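Local coordinates for Slr0280 protein (Synechocystis sp., PDB 5H3K) that is of unknown function but carries a phosphodiester glycosidase (NAGPA-family) domain and may therefore act on phosphodiester-linked sugars, at residues L325-N339 and L576-L590. Numbering follows the deposited sequence.
Sequences LVTIARDQRAAVAIN and LDGGSSTSLALGGQL
Over one face of the R330 guanidinium lies V326 CG2, 3.6 Å from the plane and nearer its margin than its middle, while Q589 OE1 sits at its edge. NH2 donates to that oxygen from well above the Q589 amide plane, the two planes standing 66° apart; Q589 NE2 is held in turn by P64 O. An extended chain carries R330 NE to G588 O at 2.7 Å, and NH2 adds a weak second bond to the same carbonyl. Replacing R330 with alanine would probably leave G588 O without its NE partner and Q589 OE1 without NH2, and uncover one side of V326.

The N339 amide spans the turn between D577 and S583, set against it by a chi1 of 72° that puts CG between backbone N and carbonyl carbon. D577 O lies in the N339 amide plane, 2.8 Å from N339 ND2, and S583 N donates to N339 OD1 (3.0 Å) from above that plane; S532 OG also bonds OD1. S583 OG bonds S581 O and, through a water, L325 N.

Between these polar ends the backbones pair: A337 and A585 exchange two hydrogen bonds, and G587 N reaches A335 O. V336 and I338 share one face with L584 and L586, V336 CG2 meeting L586 CD1 at 3.7 Å. On the other face A585 CB packs against helix 325-331, 3.6 Å from L325 CD1 and 3.9 Å from A329 CB.

A Schellman motif ends that helix, and the chain returns as strand 336-339 between strands 600-609 and 584-586, the last turning at G587-G588 into a hairpin with the weakly bonded strand 589-590: a helix packed on an antiparallel sheet in the buried centre of the chain.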
loop_
_atom_site.group_PDB
_atom_site.type_symbol
_atom_site.label_atom_id
_atom_site.label_comp_id
_atom_site.label_asym_id
_atom_site.label_seq_id
_atom_site.Cartn_x
_atom_site.Cartn_y
_atom_site.Cartn_z
ATOM N N LEU A 325 -4.862 -2.762 -1.353
ATOM C CA LEU A 325 -4.116 -1.790 -0.564
ATOM C C LEU A 325 -4.747 -0.407 -0.702
ATOM O O LEU A 325 -4.869 0.331 0.281
ATOM C CB LEU A 325 -2.643 -1.758 -1.013
ATOM C CG LEU A 325 -1.591 -0.843 -0.362
ATOM C CD1 LEU A 325 -1.659 0.585 -0.870
ATOM C CD2 LEU A 325 -1.650 -0.855 1.179
ATOM N N VAL A 326 -5.148 -0.054 -1.917
ATOM C CA VAL A 326 -5.703 1.272 -2.150
ATOM C C VAL A 326 -7.039 1.452 -1.415
ATOM O O VAL A 326 -7.370 2.559 -0.985
ATOM C CB VAL A 326 -5.817 1.604 -3.662
ATOM C CG1 VAL A 326 -7.076 0.964 -4.251
ATOM C CG2 VAL A 326 -5.819 3.122 -3.870
ATOM N N THR A 327 -7.784 0.358 -1.246
ATOM C CA THR A 327 -9.034 0.366 -0.474
ATOM C C THR A 327 -8.749 0.509 1.019
ATOM O O THR A 327 -9.441 1.265 1.725
ATOM C CB THR A 327 -9.874 -0.903 -0.742
ATOM O OG1 THR A 327 -10.201 -0.952 -2.139
ATOM C CG2 THR A 327 -11.160 -0.869 0.070
ATOM N N ILE A 328 -7.731 -0.204 1.503
ATOM C CA ILE A 328 -7.294 -0.025 2.886
ATOM C C ILE A 328 -6.933 1.444 3.114
ATOM O O ILE A 328 -7.393 2.052 4.079
ATOM C CB ILE A 328 -6.081 -0.930 3.234
ATOM C CG1 ILE A 328 -6.471 -2.418 3.125
ATOM C CG2 ILE A 328 -5.541 -0.594 4.625
ATOM C CD1 ILE A 328 -5.291 -3.400 3.322
ATOM N N ALA A 329 -6.132 2.017 2.207
ATOM C CA ALA A 329 -5.682 3.407 2.329
ATOM C C ALA A 329 -6.862 4.391 2.365
ATOM O O ALA A 329 -6.923 5.291 3.221
ATOM C CB ALA A 329 -4.721 3.767 1.170
ATOM N N ARG A 330 -7.795 4.232 1.433
ATOM C CA ARG A 330 -8.954 5.110 1.376
ATOM C C ARG A 330 -9.849 4.945 2.601
ATOM O O ARG A 330 -10.202 5.933 3.257
ATOM C CB ARG A 330 -9.771 4.865 0.093
ATOM C CG ARG A 330 -9.082 5.319 -1.184
ATOM C CD ARG A 330 -9.704 4.652 -2.396
ATOM N NE ARG A 330 -9.032 5.046 -3.629
ATOM C CZ ARG A 330 -9.227 4.467 -4.808
ATOM N NH1 ARG A 330 -10.053 3.434 -4.923
ATOM N NH2 ARG A 330 -8.565 4.906 -5.869
ATOM N N ASP A 331 -10.239 3.707 2.904
ATOM C CA ASP A 331 -11.220 3.475 3.960
ATOM C C ASP A 331 -10.705 3.822 5.361
ATOM O O ASP A 331 -11.471 4.247 6.222
ATOM C CB ASP A 331 -11.778 2.037 3.896
ATOM C CG ASP A 331 -12.599 1.761 2.614
ATOM O OD1 ASP A 331 -12.725 2.655 1.738
ATOM O OD2 ASP A 331 -13.112 0.626 2.484
ATOM N N GLN A 332 -9.405 3.685 5.590
ATOM C CA GLN A 332 -8.844 3.991 6.905
ATOM C C GLN A 332 -8.100 5.325 6.919
ATOM O O GLN A 332 -7.389 5.642 7.878
ATOM C CB GLN A 332 -7.974 2.825 7.414
ATOM C CG GLN A 332 -8.779 1.511 7.502
ATOM C CD GLN A 332 -8.034 0.352 8.140
ATOM O OE1 GLN A 332 -7.512 0.458 9.255
ATOM N NE2 GLN A 332 -8.001 -0.773 7.441
ATOM N N ARG A 333 -8.286 6.098 5.847
ATOM C CA ARG A 333 -7.848 7.502 5.757
ATOM C C ARG A 333 -6.353 7.732 5.954
ATOM O O ARG A 333 -5.948 8.697 6.623
ATOM C CB ARG A 333 -8.633 8.380 6.737
ATOM C CG ARG A 333 -10.126 8.073 6.737
ATOM C CD ARG A 333 -10.901 9.076 5.928
ATOM N NE ARG A 333 -10.928 10.378 6.593
ATOM C CZ ARG A 333 -11.709 11.388 6.226
ATOM N NH1 ARG A 333 -12.538 11.243 5.202
ATOM N NH2 ARG A 333 -11.661 12.541 6.882
ATOM N N ALA A 334 -5.538 6.855 5.369
ATOM C CA ALA A 334 -4.088 7.007 5.422
ATOM C C ALA A 334 -3.629 7.959 4.324
ATOM O O ALA A 334 -4.069 7.862 3.175
ATOM C CB ALA A 334 -3.393 5.650 5.264
ATOM N N ALA A 335 -2.735 8.879 4.671
ATOM C CA ALA A 335 -2.155 9.761 3.671
ATOM C C ALA A 335 -1.228 8.994 2.731
ATOM O O ALA A 335 -1.161 9.301 1.540
ATOM C CB ALA A 335 -1.398 10.905 4.346
ATOM N N VAL A 336 -0.485 8.030 3.281
ATOM C CA VAL A 336 0.376 7.132 2.502
ATOM C C VAL A 336 0.188 5.720 3.033
ATOM O O VAL A 336 -0.007 5.523 4.238
ATOM C CB VAL A 336 1.897 7.482 2.630
ATOM C CG1 VAL A 336 2.689 6.917 1.446
ATOM C CG2 VAL A 336 2.122 8.988 2.718
ATOM N N ALA A 337 0.247 4.719 2.159
ATOM C CA ALA A 337 0.263 3.344 2.640
ATOM C C ALA A 337 1.043 2.472 1.692
ATOM O O ALA A 337 1.063 2.720 0.487
ATOM C CB ALA A 337 -1.160 2.807 2.813
ATOM N N ILE A 338 1.708 1.457 2.238
ATOM C CA ILE A 338 2.344 0.432 1.412
ATOM C C ILE A 338 1.889 -0.924 1.940
ATOM O O ILE A 338 1.658 -1.088 3.142
ATOM C CB ILE A 338 3.890 0.575 1.397
ATOM C CG1 ILE A 338 4.502 -0.322 0.312
ATOM C CG2 ILE A 338 4.493 0.288 2.781
ATOM C CD1 ILE A 338 6.007 -0.102 0.106
ATOM N N ASN A 339 1.712 -1.891 1.049
ATOM C CA ASN A 339 1.425 -3.257 1.483
ATOM C C ASN A 339 2.561 -3.757 2.375
ATOM O O ASN A 339 3.735 -3.351 2.222
ATOM C CB ASN A 339 1.289 -4.178 0.268
ATOM C CG ASN A 339 2.617 -4.442 -0.388
ATOM O OD1 ASN A 339 3.193 -3.557 -1.033
ATOM N ND2 ASN A 339 3.144 -5.657 -0.197
ATOM N N LEU A 576 9.383 -6.283 2.379
ATOM C CA LEU A 576 7.974 -6.511 2.690
ATOM C C LEU A 576 7.459 -7.503 1.656
ATOM O O LEU A 576 8.212 -7.917 0.760
ATOM C CB LEU A 576 7.197 -5.183 2.629
ATOM C CG LEU A 576 7.616 -4.111 3.659
ATOM C CD1 LEU A 576 6.920 -2.741 3.432
ATOM C CD2 LEU A 576 7.379 -4.592 5.084
ATOM N N ASP A 577 6.193 -7.903 1.756
ATOM C CA ASP A 577 5.606 -8.808 0.762
ATOM C C ASP A 577 5.677 -8.166 -0.639
ATOM O O ASP A 577 5.554 -6.948 -0.790
ATOM C CB ASP A 577 4.154 -9.119 1.164
ATOM C CG ASP A 577 3.502 -10.205 0.319
ATOM O OD1 ASP A 577 4.197 -11.036 -0.324
ATOM O OD2 ASP A 577 2.241 -10.238 0.330
ATOM N N GLY A 578 5.907 -8.979 -1.666
ATOM C CA GLY A 578 6.041 -8.446 -3.013
ATOM C C GLY A 578 5.122 -9.089 -4.031
ATOM O O GLY A 578 3.997 -9.498 -3.704
ATOM N N GLY A 579 5.592 -9.180 -5.272
ATOM C CA GLY A 579 4.784 -9.718 -6.355
ATOM C C GLY A 579 3.540 -8.876 -6.582
ATOM O O GLY A 579 3.612 -7.646 -6.549
ATOM N N SER A 580 2.399 -9.526 -6.799
ATOM C CA SER A 580 1.138 -8.812 -7.027
ATOM C C SER A 580 0.674 -8.060 -5.774
ATOM O O SER A 580 -0.179 -7.179 -5.848
ATOM C CB SER A 580 0.048 -9.790 -7.478
ATOM O OG SER A 580 -0.152 -10.787 -6.491
ATOM N N SER A 581 1.230 -8.400 -4.618
ATOM C CA SER A 581 0.898 -7.647 -3.407
ATOM C C SER A 581 1.490 -6.237 -3.412
ATOM O O SER A 581 0.936 -5.340 -2.777
ATOM C CB SER A 581 1.371 -8.372 -2.151
ATOM O OG SER A 581 0.732 -9.631 -2.021
ATOM N N THR A 582 2.594 -6.035 -4.126
ATOM C CA THR A 582 3.267 -4.728 -4.087
ATOM C C THR A 582 2.320 -3.620 -4.538
ATOM O O THR A 582 1.762 -3.682 -5.624
ATOM C CB THR A 582 4.557 -4.708 -4.934
ATOM O OG1 THR A 582 5.542 -5.546 -4.308
ATOM C CG2 THR A 582 5.117 -3.277 -5.020
ATOM N N SER A 583 2.152 -2.604 -3.694
ATOM C CA SER A 583 1.291 -1.466 -4.006
ATOM C C SER A 583 1.558 -0.334 -3.013
ATOM O O SER A 583 1.709 -0.562 -1.810
ATOM C CB SER A 583 -0.183 -1.901 -4.009
ATOM O OG SER A 583 -0.407 -2.897 -3.008
ATOM N N LEU A 584 1.638 0.879 -3.536
ATOM C CA LEU A 584 2.015 2.047 -2.745
ATOM C C LEU A 584 1.014 3.145 -3.060
ATOM O O LEU A 584 0.905 3.566 -4.217
ATOM C CB LEU A 584 3.436 2.485 -3.132
ATOM C CG LEU A 584 4.014 3.796 -2.595
ATOM C CD1 LEU A 584 3.913 3.813 -1.084
ATOM C CD2 LEU A 584 5.467 3.934 -3.043
ATOM N N ALA A 585 0.269 3.596 -2.043
ATOM C CA ALA A 585 -0.807 4.572 -2.257
ATOM C C ALA A 585 -0.461 5.912 -1.625
ATOM O O ALA A 585 0.067 5.964 -0.514
ATOM C CB ALA A 585 -2.157 4.060 -1.704
ATOM N N LEU A 586 -0.773 6.997 -2.332
ATOM C CA LEU A 586 -0.550 8.339 -1.813
ATOM C C LEU A 586 -1.802 9.153 -2.085
ATOM O O LEU A 586 -2.265 9.226 -3.228
ATOM C CB LEU A 586 0.677 8.983 -2.484
ATOM C CG LEU A 586 0.991 10.426 -2.053
ATOM C CD1 LEU A 586 1.452 10.462 -0.598
ATOM C CD2 LEU A 586 2.030 11.080 -2.982
ATOM N N GLY A 587 -2.357 9.757 -1.037
ATOM C CA GLY A 587 -3.635 10.443 -1.164
ATOM C C GLY A 587 -4.723 9.522 -1.696
ATOM O O GLY A 587 -5.587 9.948 -2.467
ATOM N N GLY A 588 -4.668 8.250 -1.313
ATOM C CA GLY A 588 -5.682 7.292 -1.727
ATOM C C GLY A 588 -5.658 6.866 -3.193
ATOM O O GLY A 588 -6.692 6.443 -3.725
ATOM N N GLN A 589 -4.495 6.970 -3.839
ATOM C CA GLN A 589 -4.319 6.496 -5.213
ATOM C C GLN A 589 -3.035 5.704 -5.299
ATOM O O GLN A 589 -2.053 6.062 -4.666
ATOM C CB GLN A 589 -4.245 7.654 -6.217
ATOM C CG GLN A 589 -5.417 8.636 -6.145
ATOM C CD GLN A 589 -6.739 8.033 -6.587
ATOM O OE1 GLN A 589 -6.786 6.950 -7.184
ATOM N NE2 GLN A 589 -7.827 8.741 -6.303
ATOM N N LEU A 590 -3.026 4.639 -6.099
ATOM C CA LEU A 590 -1.784 3.886 -6.313
ATOM C C LEU A 590 -0.803 4.658 -7.175
ATOM O O LEU A 590 -1.181 5.216 -8.214
ATOM C CB LEU A 590 -2.059 2.535 -6.985
ATOM C CG LEU A 590 -2.765 1.436 -6.202
ATOM C CD1 LEU A 590 -2.712 0.110 -7.005
ATOM C CD2 LEU A 590 -2.161 1.276 -4.814
HETATM O O HOH W 1 -2.987 -4.003 -3.244
HETATM O O HOH W 2 -3.026 6.831 0.641
HETATM O O HOH W 3 1.220 -7.640 1.204
#